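Alpha/beta hydrolase fold protein (Chitinophaga pinensis, PDB 4PW0) is an alpha/beta hydrolase fold protein of undefined substrate that probably hydrolyses its substrate through a nucleophilic serine. Local coordinates at residues 30-41 and 58-69; 103-114 and 125-136. All coordinates share one frame; numbering follows the deposited sequence. Where two conformers were deposited one is given.

Contact 1. Residues 30-41 and 58-69; sequences SLGAPSDIPLIC and NGLSKGRQLIIF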
# COMPACT_ATOMS: atom_id res chain seq x y z
N SER A 30 -5.87 -22.35 16.56
CA SER A 30 -4.80 -22.50 15.61
C SER A 30 -5.41 -22.87 14.27
O SER A 30 -6.16 -23.87 14.15
CB SER A 30 -3.77 -23.53 16.06
OG SER A 30 -2.69 -23.61 15.17
N LEU A 31 -5.16 -22.03 13.27
CA LEU A 31 -5.68 -22.23 11.94
C LEU A 31 -4.59 -22.58 10.99
O LEU A 31 -3.42 -22.20 11.14
CB LEU A 31 -6.38 -20.98 11.42
CG LEU A 31 -7.77 -20.67 11.96
CD1 LEU A 31 -7.84 -20.48 13.46
CD2 LEU A 31 -8.34 -19.44 11.25
N GLY A 32 -4.99 -23.32 9.95
CA GLY A 32 -4.02 -23.75 8.95
C GLY A 32 -3.21 -24.95 9.43
O GLY A 32 -3.38 -25.46 10.55
N ALA A 33 -2.29 -25.35 8.58
CA ALA A 33 -1.32 -26.39 8.91
C ALA A 33 -0.21 -25.83 9.78
O ALA A 33 0.24 -24.72 9.55
CB ALA A 33 -0.73 -26.95 7.63
N PRO A 34 0.25 -26.60 10.78
CA PRO A 34 1.41 -26.17 11.54
C PRO A 34 2.58 -25.77 10.64
O PRO A 34 2.81 -26.41 9.61
CB PRO A 34 1.72 -27.36 12.44
CG PRO A 34 0.40 -28.05 12.61
CD PRO A 34 -0.26 -27.91 11.25
N SER A 35 3.30 -24.71 11.02
CA SER A 35 4.41 -24.20 10.22
C SER A 35 5.51 -23.65 11.13
O SER A 35 5.29 -23.41 12.32
CB SER A 35 3.94 -23.14 9.21
OG SER A 35 3.54 -21.92 9.83
N ASP A 36 6.69 -23.47 10.56
CA ASP A 36 7.86 -23.13 11.36
C ASP A 36 7.84 -21.71 11.91
O ASP A 36 8.41 -21.45 12.97
CB ASP A 36 9.12 -23.28 10.51
CG ASP A 36 9.59 -24.73 10.41
OD1 ASP A 36 9.07 -25.65 11.11
OD2 ASP A 36 10.51 -24.91 9.61
N ILE A 37 7.20 -20.80 11.19
CA ILE A 37 7.11 -19.40 11.62
C ILE A 37 5.62 -19.02 11.58
O ILE A 37 5.11 -18.54 10.55
CB ILE A 37 7.94 -18.44 10.77
CG1 ILE A 37 9.41 -18.88 10.73
CG2 ILE A 37 7.84 -17.03 11.32
CD1 ILE A 37 10.20 -18.18 9.67
N PRO A 38 4.92 -19.25 12.69
CA PRO A 38 3.49 -18.95 12.71
C PRO A 38 3.27 -17.41 12.74
O PRO A 38 4.18 -16.65 13.09
CB PRO A 38 3.01 -19.57 14.03
CG PRO A 38 4.13 -20.43 14.51
CD PRO A 38 5.38 -19.83 13.97
N LEU A 39 2.03 -17.02 12.40
CA LEU A 39 1.59 -15.62 12.53
C LEU A 39 0.71 -15.57 13.77
O LEU A 39 -0.34 -16.24 13.84
CB LEU A 39 0.78 -15.24 11.31
CG LEU A 39 0.19 -13.83 11.37
CD1 LEU A 39 1.28 -12.77 11.42
CD2 LEU A 39 -0.74 -13.62 10.19
N ILE A 40 1.13 -14.78 14.75
CA ILE A 40 0.35 -14.57 15.98
C ILE A 40 -0.43 -13.25 15.84
O ILE A 40 0.15 -12.22 15.51
CB ILE A 40 1.23 -14.45 17.24
CG1 ILE A 40 2.32 -15.53 17.29
CG2 ILE A 40 0.37 -14.48 18.50
CD1 ILE A 40 1.79 -16.94 17.29
N CYS A 41 -1.72 -13.31 16.09
CA CYS A 41 -2.65 -12.21 15.88
C CYS A 41 -3.13 -11.63 17.20
O CYS A 41 -3.48 -12.37 18.13
CB CYS A 41 -3.85 -12.66 15.04
SG CYS A 41 -3.39 -13.29 13.42
N ASN A 58 -8.87 -17.10 7.36
CA ASN A 58 -8.78 -18.17 6.38
C ASN A 58 -7.74 -17.86 5.29
O ASN A 58 -6.94 -18.72 4.89
CB ASN A 58 -10.13 -18.51 5.77
CG ASN A 58 -11.06 -19.21 6.74
OD1 ASN A 58 -10.59 -19.89 7.65
ND2 ASN A 58 -12.35 -19.05 6.59
N GLY A 59 -7.77 -16.63 4.78
CA GLY A 59 -6.86 -16.28 3.74
C GLY A 59 -5.38 -16.36 4.12
O GLY A 59 -4.53 -16.87 3.37
N LEU A 60 -5.05 -15.86 5.31
CA LEU A 60 -3.68 -15.88 5.74
C LEU A 60 -3.24 -17.28 6.22
O LEU A 60 -2.05 -17.58 6.12
CB LEU A 60 -3.42 -14.83 6.83
CG LEU A 60 -3.42 -13.40 6.25
CD1 LEU A 60 -3.33 -12.41 7.42
CD2 LEU A 60 -2.31 -13.20 5.25
N SER A 61 -4.16 -18.09 6.70
CA SER A 61 -3.80 -19.44 7.17
C SER A 61 -3.62 -20.44 6.03
O SER A 61 -3.20 -21.57 6.29
CB SER A 61 -4.80 -19.97 8.19
OG SER A 61 -6.09 -20.13 7.70
N LYS A 62 -3.90 -20.05 4.79
CA LYS A 62 -3.55 -20.90 3.66
C LYS A 62 -2.04 -21.12 3.53
O LYS A 62 -1.57 -22.16 3.05
CB LYS A 62 -4.10 -20.33 2.35
CG LYS A 62 -5.60 -20.32 2.27
CD LYS A 62 -6.18 -21.72 2.46
CE LYS A 62 -7.68 -21.75 2.27
NZ LYS A 62 -8.36 -21.12 3.43
N GLY A 63 -1.27 -20.14 3.95
CA GLY A 63 0.14 -20.15 3.76
C GLY A 63 1.02 -20.23 4.99
O GLY A 63 2.24 -20.19 4.85
N ARG A 64 0.40 -20.29 6.17
CA ARG A 64 1.12 -20.38 7.43
C ARG A 64 0.15 -20.77 8.52
O ARG A 64 -1.07 -20.62 8.39
CB ARG A 64 1.78 -19.03 7.80
CG ARG A 64 0.78 -17.95 8.21
CD ARG A 64 1.04 -16.62 7.53
NE ARG A 64 0.67 -16.63 6.14
CZ ARG A 64 1.52 -16.55 5.11
NH1 ARG A 64 2.81 -16.39 5.32
NH2 ARG A 64 1.06 -16.62 3.88
N GLN A 65 0.71 -21.24 9.63
CA GLN A 65 -0.07 -21.46 10.83
C GLN A 65 -0.43 -20.08 11.38
O GLN A 65 0.47 -19.23 11.50
CB GLN A 65 0.76 -22.24 11.85
CG GLN A 65 -0.00 -22.61 13.11
CD GLN A 65 0.87 -23.35 14.09
OE1 GLN A 65 2.05 -23.60 13.83
NE2 GLN A 65 0.29 -23.72 15.22
N LEU A 66 -1.66 -19.92 11.81
CA LEU A 66 -2.14 -18.66 12.35
C LEU A 66 -2.75 -18.92 13.72
O LEU A 66 -3.60 -19.80 13.87
CB LEU A 66 -3.16 -18.09 11.38
CG LEU A 66 -3.62 -16.67 11.52
CD1 LEU A 66 -4.08 -16.00 10.25
CD2 LEU A 66 -4.81 -16.73 12.47
N ILE A 67 -2.30 -18.17 14.72
CA ILE A 67 -2.80 -18.29 16.07
C ILE A 67 -3.58 -17.03 16.41
O ILE A 67 -3.06 -15.91 16.29
CB ILE A 67 -1.64 -18.46 17.10
CG1 ILE A 67 -0.79 -19.70 16.79
CG2 ILE A 67 -2.18 -18.44 18.52
CD1 ILE A 67 -1.48 -20.96 17.09
N ILE A 68 -4.83 -17.22 16.79
CA ILE A 68 -5.66 -16.18 17.40
C ILE A 68 -5.86 -16.55 18.85
O ILE A 68 -5.98 -17.76 19.18
CB ILE A 68 -7.00 -15.95 16.66
CG1 ILE A 68 -7.79 -17.26 16.42
CG2 ILE A 68 -6.76 -15.21 15.34
CD1 ILE A 68 -9.20 -17.05 15.92
N PHE A 69 -5.84 -15.59 19.73
CA PHE A 69 -5.96 -15.84 21.16
C PHE A 69 -6.67 -14.76 21.90
O PHE A 69 -6.67 -13.59 21.48
CB PHE A 69 -4.57 -16.11 21.79
CG PHE A 69 -3.73 -14.88 22.02
CD1 PHE A 69 -3.10 -14.23 20.95
CD2 PHE A 69 -3.57 -14.38 23.27
CE1 PHE A 69 -2.35 -13.09 21.18
CE2 PHE A 69 -2.82 -13.25 23.52
CZ PHE A 69 -2.20 -12.59 22.46
O HOH W 1 -1.78 -23.81 6.22
O HOH W 2 4.05 -24.30 15.18
O HOH W 3 -5.97 -12.83 18.76

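Contact 2. Residues 103-114 and 125-136; sequences YFDVLGFSLGGF and DMIRKIIIVGAA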
# COMPACT_ATOMS: atom_id res chain seq x y z
N TYR A 103 9.83 -17.99 17.66
CA TYR A 103 10.12 -17.07 16.55
C TYR A 103 8.87 -17.04 15.69
O TYR A 103 8.34 -18.09 15.28
CB TYR A 103 11.30 -17.58 15.75
CG TYR A 103 11.88 -16.59 14.73
CD1 TYR A 103 12.31 -15.32 15.13
CD2 TYR A 103 12.00 -16.95 13.39
CE1 TYR A 103 12.86 -14.44 14.21
CE2 TYR A 103 12.56 -16.09 12.48
CZ TYR A 103 12.98 -14.85 12.89
OH TYR A 103 13.54 -14.03 11.94
N PHE A 104 8.36 -15.83 15.43
CA PHE A 104 7.04 -15.76 14.83
C PHE A 104 6.84 -14.38 14.21
O PHE A 104 7.55 -13.45 14.52
CB PHE A 104 5.95 -16.03 15.90
CG PHE A 104 6.11 -15.23 17.17
CD1 PHE A 104 6.89 -15.71 18.22
CD2 PHE A 104 5.51 -14.00 17.33
CE1 PHE A 104 7.05 -15.00 19.39
CE2 PHE A 104 5.65 -13.29 18.50
CZ PHE A 104 6.43 -13.79 19.55
N ASP A 105 5.88 -14.31 13.30
CA ASP A 105 5.41 -13.03 12.78
C ASP A 105 4.23 -12.59 13.66
O ASP A 105 3.58 -13.40 14.32
CB ASP A 105 4.94 -13.18 11.34
CG ASP A 105 6.05 -13.56 10.39
OD1 ASP A 105 7.20 -13.04 10.53
OD2 ASP A 105 5.75 -14.33 9.44
N VAL A 106 3.93 -11.28 13.61
CA VAL A 106 2.81 -10.75 14.39
C VAL A 106 1.92 -9.85 13.52
O VAL A 106 2.40 -9.15 12.64
CB VAL A 106 3.26 -9.97 15.64
CG1 VAL A 106 4.02 -10.89 16.57
CG2 VAL A 106 4.12 -8.76 15.29
N LEU A 107 0.63 -9.88 13.87
CA LEU A 107 -0.37 -8.99 13.25
C LEU A 107 -1.17 -8.38 14.40
O LEU A 107 -1.79 -9.10 15.18
CB LEU A 107 -1.30 -9.78 12.32
CG LEU A 107 -2.43 -9.00 11.60
CD1 LEU A 107 -3.01 -9.91 10.52
CD2 LEU A 107 -3.48 -8.63 12.52
N GLY A 108 -1.15 -7.06 14.52
CA GLY A 108 -1.86 -6.40 15.59
C GLY A 108 -2.86 -5.40 15.00
O GLY A 108 -2.47 -4.52 14.23
N PHE A 109 -4.11 -5.52 15.45
CA PHE A 109 -5.17 -4.59 15.05
C PHE A 109 -5.57 -3.74 16.25
O PHE A 109 -5.91 -4.27 17.30
CB PHE A 109 -6.37 -5.40 14.54
CG PHE A 109 -7.61 -4.58 14.18
CD1 PHE A 109 -7.49 -3.36 13.54
CD2 PHE A 109 -8.89 -5.07 14.43
CE1 PHE A 109 -8.61 -2.62 13.20
CE2 PHE A 109 -10.00 -4.36 14.05
CZ PHE A 109 -9.86 -3.12 13.44
N SER A 110 -5.51 -2.40 16.10
CA SER A 110 -6.01 -1.44 17.09
C SER A 110 -5.17 -1.62 18.39
O SER A 110 -3.93 -1.52 18.30
CB SER A 110 -7.50 -1.61 17.25
OG SER A 110 -7.97 -0.66 18.20
N LEU A 111 -5.78 -1.92 19.53
CA LEU A 111 -5.02 -2.23 20.73
C LEU A 111 -3.90 -3.25 20.46
O LEU A 111 -2.76 -3.10 20.94
CB LEU A 111 -5.99 -2.79 21.76
CG LEU A 111 -5.37 -3.35 23.02
CD1 LEU A 111 -4.59 -2.30 23.76
CD2 LEU A 111 -6.48 -3.92 23.91
N GLY A 112 -4.20 -4.28 19.67
CA GLY A 112 -3.20 -5.24 19.32
C GLY A 112 -2.03 -4.66 18.56
O GLY A 112 -0.90 -5.16 18.66
N GLY A 113 -2.29 -3.61 17.77
CA GLY A 113 -1.23 -2.90 17.09
C GLY A 113 -0.31 -2.15 18.03
O GLY A 113 0.86 -1.88 17.68
N PHE A 114 -0.79 -1.76 19.20
CA PHE A 114 0.08 -1.17 20.22
C PHE A 114 0.96 -2.27 20.85
O PHE A 114 2.20 -2.12 20.99
CB PHE A 114 -0.72 -0.57 21.39
CG PHE A 114 -1.72 0.49 21.03
CD1 PHE A 114 -1.70 1.18 19.82
CD2 PHE A 114 -2.70 0.80 21.93
CE1 PHE A 114 -2.68 2.13 19.52
CE2 PHE A 114 -3.64 1.76 21.66
CZ PHE A 114 -3.65 2.44 20.48
N ASP A 125 14.14 -10.25 19.14
CA ASP A 125 14.63 -11.44 18.51
C ASP A 125 13.59 -12.56 18.38
O ASP A 125 13.84 -13.55 17.67
CB ASP A 125 15.86 -11.94 19.28
CG ASP A 125 17.04 -10.97 19.20
OD1 ASP A 125 17.07 -10.07 18.33
OD2 ASP A 125 17.98 -11.15 20.01
N MSE A 126 12.43 -12.41 19.03
CA MSE A 126 11.37 -13.40 18.89
C MSE A 126 10.43 -13.11 17.72
O MSE A 126 9.67 -13.98 17.33
CB MSE A 126 10.52 -13.42 20.17
CG MSE A 126 11.41 -13.99 21.30
SE MSE A 126 10.41 -14.10 23.01
CE MSE A 126 9.69 -15.67 22.34
N ILE A 127 10.52 -11.90 17.15
CA ILE A 127 9.62 -11.47 16.07
C ILE A 127 10.41 -11.35 14.76
O ILE A 127 11.51 -10.78 14.74
CB ILE A 127 8.96 -10.12 16.44
CG1 ILE A 127 7.98 -10.34 17.60
CG2 ILE A 127 8.22 -9.53 15.24
CD1 ILE A 127 7.43 -9.06 18.19
N ARG A 128 9.84 -11.87 13.68
CA ARG A 128 10.39 -11.70 12.37
C ARG A 128 9.77 -10.47 11.66
O ARG A 128 10.44 -9.44 11.54
CB ARG A 128 10.23 -12.98 11.57
CG ARG A 128 10.94 -12.89 10.23
CD ARG A 128 10.70 -14.09 9.33
NE ARG A 128 9.31 -14.20 8.91
CZ ARG A 128 8.89 -14.72 7.76
NH1 ARG A 128 9.76 -15.23 6.87
NH2 ARG A 128 7.58 -14.72 7.48
N LYS A 129 8.50 -10.58 11.24
CA LYS A 129 7.84 -9.46 10.56
C LYS A 129 6.62 -9.03 11.36
O LYS A 129 6.03 -9.81 12.10
CB LYS A 129 7.39 -9.88 9.16
CG LYS A 129 8.56 -10.29 8.25
CD LYS A 129 8.11 -10.61 6.83
CE LYS A 129 9.19 -11.18 5.98
NZ LYS A 129 8.86 -11.50 4.60
N ILE A 130 6.24 -7.77 11.14
CA ILE A 130 5.16 -7.13 11.90
C ILE A 130 4.13 -6.52 10.94
O ILE A 130 4.49 -5.82 10.00
CB ILE A 130 5.74 -5.99 12.76
CG1 ILE A 130 6.86 -6.51 13.67
CG2 ILE A 130 4.68 -5.24 13.53
CD1 ILE A 130 7.58 -5.40 14.41
N ILE A 131 2.85 -6.77 11.24
CA ILE A 131 1.74 -6.08 10.56
C ILE A 131 0.97 -5.28 11.61
O ILE A 131 0.60 -5.83 12.65
CB ILE A 131 0.79 -7.08 9.88
CG1 ILE A 131 1.56 -7.95 8.90
CG2 ILE A 131 -0.35 -6.33 9.19
CD1 ILE A 131 0.95 -9.32 8.72
N ILE A 132 0.74 -3.99 11.33
CA ILE A 132 0.01 -3.08 12.20
C ILE A 132 -1.19 -2.59 11.41
O ILE A 132 -1.01 -2.00 10.34
CB ILE A 132 0.86 -1.89 12.66
CG1 ILE A 132 2.05 -2.36 13.47
CG2 ILE A 132 0.00 -0.89 13.44
CD1 ILE A 132 3.06 -1.28 13.77
N VAL A 133 -2.38 -2.80 11.95
CA VAL A 133 -3.63 -2.34 11.31
C VAL A 133 -4.34 -1.40 12.25
O VAL A 133 -4.54 -1.73 13.42
CB VAL A 133 -4.56 -3.50 10.96
CG1 VAL A 133 -5.79 -3.01 10.23
CG2 VAL A 133 -3.81 -4.57 10.17
N GLY A 134 -4.75 -0.23 11.77
CA GLY A 134 -5.62 0.62 12.56
C GLY A 134 -5.04 1.03 13.90
O GLY A 134 -5.75 0.95 14.93
N ALA A 135 -3.80 1.48 13.94
CA ALA A 135 -3.18 1.84 15.21
C ALA A 135 -2.36 3.13 15.10
O ALA A 135 -2.64 3.96 14.22
CB ALA A 135 -2.40 0.67 15.78
N ALA A 136 -1.44 3.33 16.04
CA ALA A 136 -0.78 4.63 16.19
C ALA A 136 0.39 4.42 17.14
O ALA A 136 0.36 3.49 17.95
CB ALA A 136 -1.74 5.68 16.76

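Contact 1. Residues 30-41 and 58-69
The Gln65 amide is the flat group that links residues 58-69 to the end of strand 24-31 through Ser30 and to the following loop through Ser35. Its NE2 lies 3.0 Å from Ser30 OG and donates to it, with the hydroxyl 14° out of the amide plane; at the other end OE1 receives the longer bond from Ser35 N, 3.3 Å, whose donor is tilted from the carbonyl plane, and a water that also bonds Ser35 O. The Phe69 ring meets Cys41 O obliquely through CE1, and is stacked on Phe95. The Arg64 guanidinium has Leu60 at its edge: NE donates to Leu60 O, while NH1 forms a salt bridge with Asp281 of the C-terminal helix.

Gln65 reaches both partners because its side chain is fully extended, with CG opposite the backbone N (chi1 -176°). The backbone N-H of Gln65 runs almost straight to Ser35 OG, 2.9 Å away. On one face of the sheet Leu39 CD2 touches both Leu60 CD1 and Leu66 CD1, the Leu39 side chain lying beside Leu66 and pointing the same way, and Cys41 SG lies 3.8 Å from Leu66 CD2; on the other, Ile67 CD1 touches Ser30 CB.

Strand 66-69 thus has two neighbours. Leu31 and Leu66 form an antiparallel hydrogen-bonded pair, whereas Leu39 N to Gln65 O and Ile67 N to Leu39 O make a parallel ladder. Strand 39-42, helix 54-61 and strand 66-69 form a beta-alpha-beta crossover, and the switch from antiparallel to parallel pairing across strand 66-69 belongs to the mixed sheet of the alpha/beta hydrolase fold.

Contact 2. Residues 103-114 and 125-136
Arg128 extends from the backbone and bends at chi3 (65°), which turns its guanidinium edge toward Asp105, whose carboxylate is swung beside its own backbone N (chi1 -65°). The two planes are nearly coplanar, and the grip is side-on: NE donates to Asp105 OD1 at 2.9 Å and NH2 to Asp105 OD2 at 2.7 Å, both on syn lone pairs. The anti side of OD1 receives Lys129 N, so one carboxylate oxygen holds a side-chain and a backbone donor. Tyr103 stands across the arginine chain, its OH 3.3 Å from Arg128 CG.

The carboxylate spans a beta bulge, where the pairing shifts by one residue between Phe104-Ile127 and Val106-Ile130. Phe104 has Met126 O over one ring face, 3.4 Å above its plane, while selenomethionine Met126 CB and Ile127 CG1 touch ring atoms CE1 and CE2, and Val106 CG1 lies at the edge. Past the bulge the parallel ladder is regular, from Val106 N to Lys129 O through to Ser110 N to Val133 O. Val106 CG2 lies alongside Ile130 CG1, and Leu107 CG meets Ile131 CB on the opposite face. The Phe109 ring meets the Val133 carbonyl at its edge, while CD1 is 3.7 Å from Val133 CG1.

At the C-terminal end of the strand, Ser110 takes a positive phi (64°) at a sharp turn into helix 111-122, and Ala135 CB packs against Gly113 CA and Phe114 CE1. Gly108, Ser110 and Gly112 fit the GxSxG nucleophile elbow of this fold, and Ser110, with His262 and Asp234, probably forms a catalytic triad. The chemistry is therefore divided along the strand: a two-bond Asp105-Arg128 salt bridge, with Lys129 N as a third donor, lies at the bulged end and probably favours the charged carboxylate, while backbone pairing places the probable nucleophile at the other.

How the contacts relate
Contacts 1 and 2 follow one another along the chain and join side by side in a single sheet, their centres about 14 Å apart. Strand 39-42 pairs with strand 104-109: Ile40 N lies 2.8 Å from Asp105 O, and Pro38 O lies 2.9 Å from Asp105 N, both probable hydrogen bonds. Phe104 CB also lies 3.4 Å from Pro38 O. Asp105 therefore serves the seam through its backbone and contact 2 through its carboxylate. Helix 269-282 touches both contacts, at Leu39 and Arg64 in one and at Asp105 and Ile131 in the other. Cys41 approaches the probable nucleophile elbow of contact 2 without touching it.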